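Local coordinates for protein putative NAD dependent dehydrogenase (Micromonospora echinospora, PDB 6NOR) that binds NAD and probably acts as a dehydrogenase of the GFO/IDH/MocA family in the biosynthesis of the antibiotic gentamicin, at residues A[199-212]-A[331-344]. Residues are numbered along the deposited sequence; the frame is centred on the assembly and turned at random.
Sequences GWHAVELCRWMLGK and THTPDDAVAVVETL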
loop_
_atom_site.group_PDB
_atom_site.type_symbol
_atom_site.label_atom_id
_atom_site.label_comp_id
_atom_site.label_asym_id
_atom_site.label_seq_id
_atom_site.Cartn_x
_atom_site.Cartn_y
_atom_site.Cartn_z
ATOM N N GLY A 199 24.058 -0.274 10.211
ATOM C CA GLY A 199 24.410 1.095 9.926
ATOM C C GLY A 199 25.411 1.162 8.805
ATOM O O GLY A 199 25.453 2.147 8.096
ATOM N N TRP A 200 26.225 0.125 8.647
ATOM C CA TRP A 200 27.097 0.057 7.492
ATOM C C TRP A 200 26.307 0.275 6.204
ATOM O O TRP A 200 26.657 1.120 5.388
ATOM C CB TRP A 200 27.835 -1.286 7.400
ATOM C CG TRP A 200 28.720 -1.308 6.194
ATOM C CD1 TRP A 200 28.349 -1.548 4.897
ATOM C CD2 TRP A 200 30.112 -1.025 6.157
ATOM N NE1 TRP A 200 29.422 -1.438 4.070
ATOM C CE2 TRP A 200 30.524 -1.125 4.821
ATOM C CE3 TRP A 200 31.060 -0.715 7.133
ATOM C CZ2 TRP A 200 31.828 -0.917 4.431
ATOM C CZ3 TRP A 200 32.350 -0.514 6.748
ATOM C CH2 TRP A 200 32.731 -0.617 5.408
ATOM N N HIS A 201 25.249 -0.506 6.025
ATOM C CA HIS A 201 24.430 -0.406 4.829
ATOM C C HIS A 201 23.695 0.891 4.716
ATOM O O HIS A 201 23.588 1.461 3.639
ATOM C CB HIS A 201 23.411 -1.515 4.801
ATOM C CG HIS A 201 24.009 -2.862 4.645
ATOM N ND1 HIS A 201 24.743 -3.213 3.538
ATOM C CD2 HIS A 201 23.974 -3.954 5.438
ATOM C CE1 HIS A 201 25.129 -4.466 3.650
ATOM N NE2 HIS A 201 24.677 -4.936 4.797
ATOM N N ALA A 202 23.157 1.344 5.828
ATOM C CA ALA A 202 22.355 2.535 5.797
ATOM C C ALA A 202 23.239 3.706 5.359
ATOM O O ALA A 202 22.848 4.504 4.516
ATOM C CB ALA A 202 21.711 2.792 7.152
ATOM N N VAL A 203 24.451 3.776 5.902
ATOM C CA VAL A 203 25.342 4.886 5.570
ATOM C C VAL A 203 25.805 4.795 4.119
ATOM O O VAL A 203 25.841 5.791 3.427
ATOM C CB VAL A 203 26.547 4.943 6.508
ATOM C CG1 VAL A 203 27.540 5.956 6.005
ATOM C CG2 VAL A 203 26.088 5.325 7.914
ATOM N N GLU A 204 26.110 3.601 3.639
ATOM C CA GLU A 204 26.520 3.465 2.252
ATOM C C GLU A 204 25.374 3.881 1.305
ATOM O O GLU A 204 25.599 4.625 0.348
ATOM C CB GLU A 204 26.986 2.028 1.956
ATOM C CG GLU A 204 27.685 1.861 0.604
ATOM C CD GLU A 204 28.412 0.511 0.434
ATOM O OE1 GLU A 204 28.165 -0.418 1.230
ATOM O OE2 GLU A 204 29.233 0.382 -0.507
ATOM N N LEU A 205 24.154 3.424 1.595
ATOM C CA LEU A 205 22.979 3.773 0.792
ATOM C C LEU A 205 22.711 5.264 0.784
ATOM O O LEU A 205 22.466 5.820 -0.270
ATOM C CB LEU A 205 21.742 3.046 1.292
ATOM C CG LEU A 205 21.758 1.563 0.943
ATOM C CD1 LEU A 205 20.730 0.780 1.765
ATOM C CD2 LEU A 205 21.535 1.383 -0.560
ATOM N N CYS A 206 22.772 5.908 1.951
ATOM C CA CYS A 206 22.601 7.365 2.036
ATOM C C CYS A 206 23.556 8.140 1.133
ATOM O O CYS A 206 23.116 8.955 0.328
ATOM C CB CYS A 206 22.803 7.871 3.464
ATOM S SG CYS A 206 21.381 7.868 4.526
ATOM N N ARG A 207 24.859 7.922 1.310
ATOM C CA ARG A 207 25.899 8.543 0.474
ATOM C C ARG A 207 25.590 8.407 -0.987
ATOM O O ARG A 207 25.586 9.363 -1.737
ATOM C CB ARG A 207 27.256 7.881 0.682
ATOM C CG ARG A 207 27.993 8.226 1.893
ATOM C CD ARG A 207 29.366 7.545 1.840
ATOM N NE ARG A 207 30.365 8.301 1.082
ATOM C CZ ARG A 207 31.054 7.802 0.064
ATOM N NH1 ARG A 207 30.835 6.562 -0.345
ATOM N NH2 ARG A 207 31.952 8.543 -0.555
ATOM N N TRP A 208 25.367 7.163 -1.367
ATOM C CA TRP A 208 25.207 6.759 -2.746
ATOM C C TRP A 208 23.995 7.395 -3.374
ATOM O O TRP A 208 24.076 7.924 -4.473
ATOM C CB TRP A 208 25.108 5.248 -2.807
ATOM C CG TRP A 208 24.798 4.664 -4.140
ATOM C CD1 TRP A 208 25.524 4.800 -5.299
ATOM C CD2 TRP A 208 23.713 3.784 -4.446
ATOM N NE1 TRP A 208 24.939 4.070 -6.301
ATOM C CE2 TRP A 208 23.831 3.433 -5.802
ATOM C CE3 TRP A 208 22.648 3.264 -3.702
ATOM C CZ2 TRP A 208 22.923 2.588 -6.431
ATOM C CZ3 TRP A 208 21.746 2.420 -4.331
ATOM C CH2 TRP A 208 21.886 2.097 -5.679
ATOM N N MET A 209 22.876 7.371 -2.665
ATOM C CA MET A 209 21.658 7.969 -3.208
ATOM C C MET A 209 21.882 9.446 -3.508
ATOM O O MET A 209 21.283 9.976 -4.420
ATOM C CB MET A 209 20.481 7.783 -2.253
ATOM C CG MET A 209 19.947 6.355 -2.238
ATOM S SD MET A 209 19.252 5.802 -3.821
ATOM C CE MET A 209 18.896 4.118 -3.403
ATOM N N LEU A 210 22.790 10.091 -2.777
ATOM C CA LEU A 210 23.036 11.517 -2.999
ATOM C C LEU A 210 24.119 11.836 -4.022
ATOM O O LEU A 210 24.364 13.004 -4.310
ATOM C CB LEU A 210 23.398 12.206 -1.690
ATOM C CG LEU A 210 22.269 12.466 -0.706
ATOM C CD1 LEU A 210 22.718 13.478 0.316
ATOM C CD2 LEU A 210 21.042 12.936 -1.421
ATOM N N GLY A 211 24.778 10.813 -4.552
ATOM C CA GLY A 211 25.857 11.020 -5.503
ATOM C C GLY A 211 27.202 11.104 -4.813
ATOM O O GLY A 211 28.092 11.817 -5.259
ATOM N N LYS A 212 27.330 10.360 -3.718
ATOM C CA LYS A 212 28.537 10.292 -2.894
ATOM C C LYS A 212 29.235 11.630 -2.629
ATOM O O LYS A 212 30.397 11.797 -2.981
ATOM C CB LYS A 212 29.532 9.323 -3.527
ATOM C CG LYS A 212 29.013 7.918 -3.623
ATOM C CD LYS A 212 29.935 7.042 -4.439
ATOM C CE LYS A 212 29.461 5.604 -4.392
ATOM N NZ LYS A 212 30.362 4.676 -5.119
ATOM N N THR A 331 32.331 0.003 -9.634
ATOM C CA THR A 331 31.549 1.171 -9.285
ATOM C C THR A 331 31.824 1.614 -7.855
ATOM O O THR A 331 31.987 2.788 -7.571
ATOM C CB THR A 331 30.068 0.870 -9.438
ATOM O OG1 THR A 331 29.815 0.420 -10.776
ATOM C CG2 THR A 331 29.222 2.101 -9.082
ATOM N N HIS A 332 31.884 0.640 -6.963
ATOM C CA HIS A 332 32.109 0.890 -5.558
ATOM C C HIS A 332 33.486 0.387 -5.122
ATOM O O HIS A 332 33.811 -0.786 -5.249
ATOM C CB HIS A 332 30.975 0.262 -4.759
ATOM C CG HIS A 332 29.625 0.655 -5.268
ATOM N ND1 HIS A 332 29.048 1.871 -4.977
ATOM C CD2 HIS A 332 28.749 0.004 -6.073
ATOM C CE1 HIS A 332 27.877 1.955 -5.576
ATOM N NE2 HIS A 332 27.670 0.839 -6.247
ATOM N N THR A 333 34.295 1.307 -4.620
ATOM C CA THR A 333 35.722 1.077 -4.425
ATOM C C THR A 333 36.100 1.162 -2.957
ATOM O O THR A 333 35.271 1.530 -2.129
ATOM C CB THR A 333 36.535 2.109 -5.203
ATOM O OG1 THR A 333 36.282 3.404 -4.649
ATOM C CG2 THR A 333 36.138 2.091 -6.672
ATOM N N PRO A 334 37.351 0.815 -2.623
ATOM C CA PRO A 334 37.795 0.973 -1.234
ATOM C C PRO A 334 37.670 2.391 -0.676
ATOM O O PRO A 334 37.528 2.531 0.522
ATOM C CB PRO A 334 39.259 0.544 -1.306
ATOM C CG PRO A 334 39.247 -0.521 -2.365
ATOM C CD PRO A 334 38.310 0.003 -3.407
ATOM N N ASP A 335 37.728 3.413 -1.515
ATOM C CA ASP A 335 37.445 4.773 -1.075
ATOM C C ASP A 335 36.039 4.890 -0.439
ATOM O O ASP A 335 35.851 5.590 0.549
ATOM C CB ASP A 335 37.558 5.747 -2.250
ATOM C CG ASP A 335 38.987 5.888 -2.763
ATOM O OD1 ASP A 335 39.918 5.958 -1.929
ATOM O OD2 ASP A 335 39.184 5.917 -4.001
ATOM N N ASP A 336 35.056 4.202 -1.014
ATOM C CA ASP A 336 33.712 4.241 -0.474
ATOM C C ASP A 336 33.673 3.556 0.893
ATOM O O ASP A 336 33.044 4.047 1.833
ATOM C CB ASP A 336 32.713 3.600 -1.442
ATOM C CG ASP A 336 32.650 4.323 -2.780
ATOM O OD1 ASP A 336 32.223 5.493 -2.798
ATOM O OD2 ASP A 336 32.995 3.716 -3.820
ATOM N N ALA A 337 34.371 2.438 1.019
ATOM C CA ALA A 337 34.410 1.765 2.307
ATOM C C ALA A 337 35.083 2.637 3.377
ATOM O O ALA A 337 34.608 2.705 4.514
ATOM C CB ALA A 337 35.117 0.438 2.184
ATOM N N VAL A 338 36.179 3.308 3.021
ATOM C CA VAL A 338 36.848 4.200 3.956
ATOM C C VAL A 338 35.894 5.306 4.420
ATOM O O VAL A 338 35.862 5.660 5.592
ATOM C CB VAL A 338 38.119 4.842 3.322
ATOM C CG1 VAL A 338 38.619 5.980 4.161
ATOM C CG2 VAL A 338 39.210 3.819 3.163
ATOM N N ALA A 339 35.109 5.852 3.499
ATOM C CA ALA A 339 34.188 6.899 3.880
ATOM C C ALA A 339 33.138 6.370 4.869
ATOM O O ALA A 339 32.786 7.049 5.821
ATOM C CB ALA A 339 33.529 7.495 2.654
ATOM N N VAL A 340 32.656 5.149 4.655
ATOM C CA VAL A 340 31.667 4.570 5.562
ATOM C C VAL A 340 32.280 4.315 6.934
ATOM O O VAL A 340 31.673 4.613 7.954
ATOM C CB VAL A 340 31.087 3.250 5.019
ATOM C CG1 VAL A 340 30.250 2.577 6.067
ATOM C CG2 VAL A 340 30.274 3.495 3.767
ATOM N N VAL A 341 33.492 3.759 6.959
ATOM C CA VAL A 341 34.133 3.433 8.228
ATOM C C VAL A 341 34.327 4.687 9.100
ATOM O O VAL A 341 34.113 4.642 10.305
ATOM C CB VAL A 341 35.503 2.720 8.021
ATOM C CG1 VAL A 341 36.219 2.558 9.334
ATOM C CG2 VAL A 341 35.309 1.346 7.380
ATOM N N GLU A 342 34.713 5.806 8.508
ATOM C CA GLU A 342 34.939 6.977 9.340
ATOM C C GLU A 342 33.635 7.633 9.768
ATOM O O GLU A 342 33.562 8.207 10.852
ATOM C CB GLU A 342 35.846 8.000 8.655
ATOM C CG GLU A 342 35.595 8.251 7.212
ATOM C CD GLU A 342 36.850 8.739 6.503
ATOM O OE1 GLU A 342 37.960 8.403 6.968
ATOM O OE2 GLU A 342 36.733 9.466 5.493
ATOM N N THR A 343 32.600 7.519 8.945
ATOM C CA THR A 343 31.294 7.975 9.371
ATOM C C THR A 343 30.837 7.209 10.601
ATOM O O THR A 343 30.386 7.810 11.565
ATOM C CB THR A 343 30.244 7.832 8.283
ATOM O OG1 THR A 343 30.658 8.565 7.122
ATOM C CG2 THR A 343 28.938 8.433 8.789
ATOM N N LEU A 344 30.996 5.890 10.593
ATOM C CA LEU A 344 30.574 5.090 11.745
ATOM C C LEU A 344 31.404 5.382 12.985
ATOM O O LEU A 344 30.881 5.374 14.104
ATOM C CB LEU A 344 30.658 3.591 11.445
ATOM C CG LEU A 344 29.737 3.009 10.368
ATOM C CD1 LEU A 344 29.951 1.507 10.261
ATOM C CD2 LEU A 344 28.303 3.318 10.692
HETATM O O HOH W 1 29.343 2.559 -2.273
#
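Beside the NAD pocket of this GFO/IDH/MocA-type oxidoreductase, helix 199-209, packed on the sheet of the C-terminal domain, crosses the first part of helix 334-353 at 119°, with Trp-200 set as a knob into a hole of Ala-337, Val-340, Val-341 and Leu-344. Val-340 CG1 makes a CH-pi contact over one face of the Trp-200 indole, 3.6 Å from the centroid of the six-membered ring, while Val-341 CG2 meets the ring edge. With CG anti to the backbone N (chi1 180°), the ring of Trp-200 swings across to the other helix, whose branched aliphatic residues fit it closely. One turn further along helix 199-209, Val-203 CG1 and Thr-343 CG2 meet tip to tip, while Thr-343 OG1 donates to Ala-339 O.

At the start of helix 334-353, buried Asp-336 forms a salt-bridge network with Arg-207 and Lys-212. Arg-207 NH1 donates a nearly straight bond to the anti lone pair of OD1, and the methyl of Ala-339 lies over one guanidinium face, where a short side chain suits the close spacing. Lys-212, past the Schellman turn at Gly-211, extends NZ to both carboxylate oxygens in weak bonds. Asp-336 OD2 accepts from the N-cap amide, Thr-333 N, at 2.9 Å. An alanine in place of Asp-336 would probably leave Arg-207 and Lys-212 without their shared counter-charge and that amide without its side-chain acceptor. His-332 turns its edge to the face of Trp-208, and a water links its ND1 to Glu-204 OE2, itself bonded to His-141. Lys-212 NZ donates to His-332 ND1 at 3.1 Å, from 36° out of the imidazole plane.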